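Local coordinates for nucleoporin NUP159 (Saccharomyces cerevisiae, PDB 1XIP), which forms part of the nuclear pore complex and, through this N-terminal beta-propeller domain, tethers the helicase Dbp5 to the pore for mRNA export, at residues 25-30 with 77-82; 71-76 with 375-380. All coordinates share one frame; numbering follows the deposited sequence.

Interaction 1: 25-30 with 77-82; sequences KQILPS and TPLTFK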
ATOM      1  N   LYS A  25     -18.895   1.053   6.843  1.00 25.14           N
ATOM      2  CA  LYS A  25     -20.043   1.198   5.950  1.00 23.81           C
ATOM      3  C   LYS A  25     -19.617   1.047   4.492  1.00 23.64           C
ATOM      4  O   LYS A  25     -18.468   1.382   4.120  1.00 23.27           O
ATOM      5  CB  LYS A  25     -20.729   2.542   6.166  1.00 23.52           C
ATOM      6  CG  LYS A  25     -21.880   2.469   7.189  1.00 23.33           C
ATOM      7  CD  LYS A  25     -22.294   3.828   7.721  1.00 21.18           C
ATOM      8  CE  LYS A  25     -22.659   3.754   9.192  1.00 20.43           C
ATOM      9  NZ  LYS A  25     -23.566   4.867   9.585  1.00 20.97           N
ATOM     10  N   GLN A  26     -20.523   0.510   3.667  1.00 22.76           N
ATOM     11  CA  GLN A  26     -20.299   0.491   2.234  1.00 21.64           C
ATOM     12  C   GLN A  26     -20.534   1.886   1.732  1.00 20.97           C
ATOM     13  O   GLN A  26     -21.612   2.434   1.917  1.00 21.14           O
ATOM     14  CB  GLN A  26     -21.235  -0.466   1.519  1.00 21.69           C
ATOM     15  CG  GLN A  26     -20.981  -0.464   0.005  1.00 21.94           C
ATOM     16  CD  GLN A  26     -21.540  -1.672  -0.694  1.00 22.15           C
ATOM     17  OE1 GLN A  26     -22.686  -2.034  -0.479  1.00 23.20           O
ATOM     18  NE2 GLN A  26     -20.742  -2.289  -1.542  1.00 22.21           N
ATOM     19  N   ILE A  27     -19.514   2.474   1.129  1.00 20.04           N
ATOM     20  CA  ILE A  27     -19.615   3.825   0.616  1.00 19.28           C
ATOM     21  C   ILE A  27     -19.519   3.852  -0.900  1.00 19.20           C
ATOM     22  O   ILE A  27     -19.788   4.899  -1.524  1.00 19.21           O
ATOM     23  CB  ILE A  27     -18.545   4.753   1.240  1.00 19.35           C
ATOM     24  CG1 ILE A  27     -17.135   4.293   0.856  1.00 18.21           C
ATOM     25  CG2 ILE A  27     -18.764   4.869   2.779  1.00 19.07           C
ATOM     26  CD1 ILE A  27     -16.114   5.411   0.818  1.00 20.26           C
ATOM     27  N   LEU A  28     -19.149   2.718  -1.494  1.00 18.22           N
ATOM     28  CA  LEU A  28     -18.993   2.631  -2.941  1.00 17.92           C
ATOM     29  C   LEU A  28     -19.382   1.250  -3.434  1.00 18.08           C
ATOM     30  O   LEU A  28     -19.446   0.329  -2.655  1.00 18.25           O
ATOM     31  CB  LEU A  28     -17.543   2.945  -3.330  1.00 17.78           C
ATOM     32  CG  LEU A  28     -17.047   4.375  -3.147  1.00 16.94           C
ATOM     33  CD1 LEU A  28     -15.522   4.416  -3.363  1.00 19.46           C
ATOM     34  CD2 LEU A  28     -17.747   5.259  -4.135  1.00 16.24           C
ATOM     35  N   PRO A  29     -19.626   1.080  -4.725  1.00 18.49           N
ATOM     36  CA  PRO A  29     -19.965  -0.254  -5.233  1.00 18.53           C
ATOM     37  C   PRO A  29     -18.784  -1.243  -5.139  1.00 18.85           C
ATOM     38  O   PRO A  29     -17.613  -0.853  -5.159  1.00 18.20           O
ATOM     39  CB  PRO A  29     -20.367   0.006  -6.691  1.00 18.27           C
ATOM     40  CG  PRO A  29     -19.705   1.276  -7.052  1.00 19.06           C
ATOM     41  CD  PRO A  29     -19.594   2.097  -5.792  1.00 18.64           C
ATOM     42  N   SER A  30     -19.142  -2.522  -5.011  1.00 19.49           N
ATOM     43  CA  SER A  30     -18.214  -3.641  -4.913  1.00 19.75           C
ATOM     44  C   SER A  30     -17.586  -3.997  -6.260  1.00 20.78           C
ATOM     45  O   SER A  30     -18.141  -3.711  -7.317  1.00 20.98           O
ATOM     46  CB  SER A  30     -18.961  -4.859  -4.360  1.00 19.50           C
ATOM     47  OG  SER A  30     -18.144  -6.012  -4.333  1.00 19.20           O
ATOM     48  N   THR A  77     -25.870  10.947   9.260  1.00 33.19           N
ATOM     49  CA  THR A  77     -25.430  11.806   8.161  1.00 31.81           C
ATOM     50  C   THR A  77     -25.110  11.009   6.887  1.00 30.69           C
ATOM     51  O   THR A  77     -24.189  10.181   6.880  1.00 30.24           O
ATOM     52  CB  THR A  77     -24.222  12.700   8.588  1.00 32.16           C
ATOM     53  OG1 THR A  77     -23.096  12.462   7.723  1.00 31.91           O
ATOM     54  CG2 THR A  77     -23.718  12.309   9.977  1.00 31.86           C
ATOM     55  N   PRO A  78     -25.865  11.271   5.811  1.00 29.35           N
ATOM     56  CA  PRO A  78     -25.705  10.535   4.553  1.00 28.18           C
ATOM     57  C   PRO A  78     -24.400  10.920   3.869  1.00 26.85           C
ATOM     58  O   PRO A  78     -23.861  11.996   4.156  1.00 26.89           O
ATOM     59  CB  PRO A  78     -26.901  11.004   3.719  1.00 28.37           C
ATOM     60  CG  PRO A  78     -27.807  11.671   4.684  1.00 28.68           C
ATOM     61  CD  PRO A  78     -26.910  12.302   5.702  1.00 29.19           C
ATOM     62  N   LEU A  79     -23.880  10.046   3.011  1.00 25.14           N
ATOM     63  CA  LEU A  79     -22.676  10.364   2.258  1.00 23.18           C
ATOM     64  C   LEU A  79     -23.037  10.964   0.920  1.00 22.63           C
ATOM     65  O   LEU A  79     -23.609  10.287   0.049  1.00 22.52           O
ATOM     66  CB  LEU A  79     -21.794   9.136   2.060  1.00 22.84           C
ATOM     67  CG  LEU A  79     -20.263   9.280   2.256  1.00 21.92           C
ATOM     68  CD1 LEU A  79     -19.505   8.573   1.142  1.00 19.97           C
ATOM     69  CD2 LEU A  79     -19.788  10.715   2.383  1.00 19.75           C
ATOM     70  N   THR A  80     -22.724  12.248   0.779  1.00 21.34           N
ATOM     71  CA  THR A  80     -22.759  12.938  -0.503  1.00 20.09           C
ATOM     72  C   THR A  80     -21.311  13.189  -0.970  1.00 18.95           C
ATOM     73  O   THR A  80     -20.391  13.038  -0.186  1.00 18.22           O
ATOM     74  CB  THR A  80     -23.481  14.258  -0.332  1.00 20.21           C
ATOM     75  OG1 THR A  80     -22.857  14.988   0.733  1.00 20.69           O
ATOM     76  CG2 THR A  80     -24.906  14.042   0.163  1.00 20.27           C
ATOM     77  N   PHE A  81     -21.132  13.587  -2.234  1.00 18.18           N
ATOM     78  CA  PHE A  81     -19.801  13.781  -2.844  1.00 17.41           C
ATOM     79  C   PHE A  81     -19.686  15.151  -3.502  1.00 17.77           C
ATOM     80  O   PHE A  81     -20.695  15.805  -3.736  1.00 18.31           O
ATOM     81  CB  PHE A  81     -19.553  12.704  -3.886  1.00 16.57           C
ATOM     82  CG  PHE A  81     -19.632  11.314  -3.346  1.00 16.39           C
ATOM     83  CD1 PHE A  81     -18.643  10.823  -2.470  1.00 15.57           C
ATOM     84  CD2 PHE A  81     -20.699  10.478  -3.686  1.00 16.15           C
ATOM     85  CE1 PHE A  81     -18.708   9.530  -1.977  1.00 13.10           C
ATOM     86  CE2 PHE A  81     -20.778   9.164  -3.170  1.00 14.44           C
ATOM     87  CZ  PHE A  81     -19.783   8.697  -2.330  1.00 13.43           C
ATOM     88  N   LYS A  82     -18.467  15.591  -3.795  1.00 17.86           N
ATOM     89  CA  LYS A  82     -18.262  16.847  -4.506  1.00 18.38           C
ATOM     90  C   LYS A  82     -18.208  16.582  -5.996  1.00 18.27           C
ATOM     91  O   LYS A  82     -18.632  17.413  -6.798  1.00 18.10           O
ATOM     92  CB  LYS A  82     -16.958  17.541  -4.088  1.00 18.52           C
ATOM     93  CG  LYS A  82     -16.781  17.820  -2.597  1.00 21.82           C
ATOM     94  CD  LYS A  82     -18.022  18.492  -1.975  1.00 27.73           C
ATOM     95  CE  LYS A  82     -17.787  19.999  -1.778  1.00 30.98           C
ATOM     96  NZ  LYS A  82     -19.045  20.786  -1.703  1.00 31.67           N
TER
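I27 and L79 meet where two neighbouring blades of the beta-propeller adjoin. I27 follows strand 18-26, an outermost strand of a four-stranded sheet in which it pairs with the last strand, 374-381. Residues 77-82 form the loop that leads from helix 65-73 into strand 83-86 of the next sheet. The backbones stay well apart, and I27 CA lies 7.4 Å from L79 CA, so it is mostly side chains that bridge the gap. The I27 and L79 side chains run at a slant to each other. One methyl of L79, CD1, rests on the branch point of I27, 3.9 Å from CB and 4.1 Å from CG2. A chi1 of 64° places I27 CG1 between the backbone N and the carbonyl carbon, which leaves CB and CG2 facing L79 CD1.

F81 adds a second, looser touch. With CG anti to the carbonyl carbon (chi1 -58°), the F81 ring points its CZ end at residues 27 and 28. L28 sends its CD2 methyl toward the end of this ring, 4.4 Å from F81 CZ. Both L28 and F81 also pack on K59, and A54 and F52 from the same neighbouring sheet touch L28 and F81 respectively. The joint is small and mainly apolar, with 124 Å² buried over both sides. The carbonyl oxygen of I27 lies at the edge of the F81 ring, in its plane, with I27 O 3.9 Å from F81 CZ.

Interaction 2: 71-76 with 375-380; sequences HITSDS and LQIVGL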
ATOM      1  N   HIS A  71     -20.303  10.120   8.607  1.00 19.83           N
ATOM      2  CA  HIS A  71     -21.117   9.070   8.004  1.00 19.71           C
ATOM      3  C   HIS A  71     -20.777   7.698   8.603  1.00 20.29           C
ATOM      4  O   HIS A  71     -21.660   6.903   8.921  1.00 19.84           O
ATOM      5  CB  HIS A  71     -20.942   9.054   6.478  1.00 18.54           C
ATOM      6  CG  HIS A  71     -21.694   7.954   5.798  1.00 18.20           C
ATOM      7  ND1 HIS A  71     -23.076   7.898   5.768  1.00 17.52           N
ATOM      8  CD2 HIS A  71     -21.260   6.857   5.131  1.00 17.22           C
ATOM      9  CE1 HIS A  71     -23.456   6.816   5.111  1.00 17.01           C
ATOM     10  NE2 HIS A  71     -22.373   6.166   4.715  1.00 16.54           N
ATOM     11  N   ILE A  72     -19.487   7.437   8.765  1.00 21.49           N
ATOM     12  CA  ILE A  72     -19.019   6.144   9.239  1.00 22.57           C
ATOM     13  C   ILE A  72     -19.252   5.960  10.745  1.00 23.78           C
ATOM     14  O   ILE A  72     -19.653   4.887  11.186  1.00 23.86           O
ATOM     15  CB  ILE A  72     -17.526   5.978   8.905  1.00 22.27           C
ATOM     16  CG1 ILE A  72     -17.286   5.994   7.390  1.00 21.57           C
ATOM     17  CG2 ILE A  72     -16.951   4.755   9.588  1.00 21.97           C
ATOM     18  CD1 ILE A  72     -17.700   4.754   6.652  1.00 22.53           C
ATOM     19  N   THR A  73     -19.014   7.011  11.523  1.00 25.29           N
ATOM     20  CA  THR A  73     -19.036   6.903  12.980  1.00 26.91           C
ATOM     21  C   THR A  73     -20.407   7.128  13.627  1.00 28.20           C
ATOM     22  O   THR A  73     -20.712   6.535  14.665  1.00 28.45           O
ATOM     23  CB  THR A  73     -17.937   7.795  13.627  1.00 26.71           C
ATOM     24  OG1 THR A  73     -18.061   9.151  13.179  1.00 26.02           O
ATOM     25  CG2 THR A  73     -16.578   7.385  13.116  1.00 27.36           C
ATOM     26  N   SER A  74     -21.228   7.978  13.021  1.00 30.07           N
ATOM     27  CA  SER A  74     -22.623   8.134  13.454  1.00 31.71           C
ATOM     28  C   SER A  74     -23.567   7.451  12.451  1.00 32.67           C
ATOM     29  O   SER A  74     -23.118   6.881  11.451  1.00 32.79           O
ATOM     30  CB  SER A  74     -22.976   9.618  13.656  1.00 31.70           C
ATOM     31  OG  SER A  74     -23.192  10.282  12.418  1.00 32.97           O
ATOM     32  N   ASP A  75     -24.864   7.478  12.727  1.00 34.14           N
ATOM     33  CA  ASP A  75     -25.835   6.831  11.830  1.00 35.57           C
ATOM     34  C   ASP A  75     -26.894   7.837  11.356  1.00 35.88           C
ATOM     35  O   ASP A  75     -28.054   7.477  11.108  1.00 36.38           O
ATOM     36  CB  ASP A  75     -26.477   5.585  12.502  1.00 35.83           C
ATOM     37  CG  ASP A  75     -25.935   4.248  11.924  1.00 36.69           C
ATOM     38  OD1 ASP A  75     -26.676   3.557  11.181  1.00 37.14           O
ATOM     39  OD2 ASP A  75     -24.784   3.811  12.163  1.00 36.98           O
ATOM     40  N   SER A  76     -26.475   9.094  11.209  1.00 35.92           N
ATOM     41  CA  SER A  76     -27.415  10.204  11.014  1.00 35.68           C
ATOM     42  C   SER A  76     -27.085  11.085   9.799  1.00 34.93           C
ATOM     43  O   SER A  76     -27.931  11.894   9.373  1.00 35.41           O
ATOM     44  CB  SER A  76     -27.486  11.072  12.286  1.00 35.94           C
ATOM     45  OG  SER A  76     -26.318  11.894  12.396  1.00 36.84           O
ATOM     46  N   LEU A 375     -15.757   0.860   3.772  1.00 20.03           N
ATOM     47  CA  LEU A 375     -14.695   1.622   4.397  1.00 19.91           C
ATOM     48  C   LEU A 375     -14.761   1.461   5.893  1.00 20.57           C
ATOM     49  O   LEU A 375     -15.822   1.583   6.499  1.00 20.93           O
ATOM     50  CB  LEU A 375     -14.763   3.118   4.022  1.00 19.80           C
ATOM     51  CG  LEU A 375     -13.518   3.940   4.444  1.00 19.05           C
ATOM     52  CD1 LEU A 375     -13.000   4.737   3.323  1.00 18.90           C
ATOM     53  CD2 LEU A 375     -13.766   4.827   5.623  1.00 20.08           C
ATOM     54  N   GLN A 376     -13.604   1.222   6.483  1.00 21.67           N
ATOM     55  CA  GLN A 376     -13.465   1.024   7.907  1.00 22.87           C
ATOM     56  C   GLN A 376     -12.589   2.151   8.495  1.00 23.64           C
ATOM     57  O   GLN A 376     -11.560   2.524   7.897  1.00 24.03           O
ATOM     58  CB  GLN A 376     -12.806  -0.314   8.121  1.00 22.62           C
ATOM     59  CG  GLN A 376     -12.601  -0.694   9.535  1.00 25.34           C
ATOM     60  CD  GLN A 376     -11.809  -1.996   9.686  1.00 29.56           C
ATOM     61  OE1 GLN A 376     -11.345  -2.588   8.682  1.00 30.37           O
ATOM     62  NE2 GLN A 376     -11.644  -2.444  10.938  1.00 30.54           N
ATOM     63  N   ILE A 377     -13.001   2.704   9.636  1.00 23.90           N
ATOM     64  CA  ILE A 377     -12.145   3.642  10.364  1.00 24.48           C
ATOM     65  C   ILE A 377     -11.677   3.017  11.665  1.00 25.33           C
ATOM     66  O   ILE A 377     -12.486   2.530  12.462  1.00 24.71           O
ATOM     67  CB  ILE A 377     -12.844   4.994  10.662  1.00 24.20           C
ATOM     68  CG1 ILE A 377     -13.211   5.731   9.371  1.00 23.86           C
ATOM     69  CG2 ILE A 377     -11.936   5.879  11.540  1.00 23.14           C
ATOM     70  CD1 ILE A 377     -13.892   7.068   9.614  1.00 21.02           C
ATOM     71  N   VAL A 378     -10.364   3.057  11.874  1.00 26.59           N
ATOM     72  CA  VAL A 378      -9.736   2.420  13.018  1.00 27.86           C
ATOM     73  C   VAL A 378      -8.765   3.415  13.695  1.00 29.19           C
ATOM     74  O   VAL A 378      -7.808   3.895  13.082  1.00 29.62           O
ATOM     75  CB  VAL A 378      -9.018   1.103  12.572  1.00 27.54           C
ATOM     76  CG1 VAL A 378      -8.275   0.512  13.675  1.00 28.18           C
ATOM     77  CG2 VAL A 378     -10.017   0.087  12.076  1.00 26.61           C
ATOM     78  N   GLY A 379      -9.033   3.752  14.944  1.00 30.79           N
ATOM     79  CA  GLY A 379      -8.131   4.619  15.678  1.00 33.29           C
ATOM     80  C   GLY A 379      -7.031   3.820  16.346  1.00 35.04           C
ATOM     81  O   GLY A 379      -7.319   2.906  17.114  1.00 34.87           O
ATOM     82  N   LEU A 380      -5.773   4.142  16.054  1.00 37.05           N
ATOM     83  CA  LEU A 380      -4.662   3.486  16.742  1.00 39.12           C
ATOM     84  C   LEU A 380      -4.249   4.313  17.939  1.00 40.68           C
ATOM     85  O   LEU A 380      -3.880   5.474  17.792  1.00 40.36           O
ATOM     86  CB  LEU A 380      -3.461   3.237  15.813  1.00 39.04           C
ATOM     87  CG  LEU A 380      -2.190   2.668  16.487  1.00 39.13           C
ATOM     88  CD1 LEU A 380      -2.375   1.243  17.062  1.00 37.40           C
ATOM     89  CD2 LEU A 380      -0.978   2.724  15.538  1.00 39.17           C
TER
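The last turn of helix 65-73 packs against strand 374-381 of the beta-propeller. The two backbones come nearest at I72 and I377, whose CA atoms are 7.4 Å apart. The helix ends at T73, one residue after I72, so it is the last turn that meets the strand.

I72 carries most of the contact. Its side chain leaves the helix toward the strand, and those of L375 and I377, two residues apart on the same strand face, leave the strand toward the helix. The two branches of I72 divide the work. CG2, anti to the backbone N, lies 3.8 Å from I377 CD1 and also meets I377 CG1. The longer branch turns to L375: I72 CD1 is 4.1 Å from L375 CD2 and 3.7 Å from L375 O. I72 crosses L375 at about a right angle but meets I377 at a slant. T73 adds a wider touch, with its CG2 4.4 Å from I377 CD1, while its hydroxyl bonds to R69 O. Y367 of strand 365-370 touches both L375 and I377.

Were I72 replaced by an alanine, both branches beyond CB would be missing, which would probably leave a gap over L375 and I377 and weaken the hold of the helix end on the sheet.

I72, L375 and I377 are buried and their side chains are hydrocarbon. The contact therefore rests on apolar burial and shape, with 176 Å² covered in all.

Overall arrangement
Interactions 1 and 2 lie on the same side of the domain's centre, with their own centres about 12 Å apart. Their segments alternate in sequence: 25-30, 71-76, 77-82, 375-380. Strands 18-26 and 374-381 are neighbours in one sheet, and a probable hydrogen bond joins L375 N to K25 O at 2.8 Å. Residues 71-76 run straight into 77-82, and H71 ND1 lies 2.8 Å from T77 O, a probable hydrogen bond. K25 of interaction 1 also reaches 71-76 of interaction 2: its NZ bonds to H71 O and S74 O and forms a salt bridge with D75 OD2. Both contacts thus join helix 65-73 and its following loop to the sheet of 18-26 and 374-381.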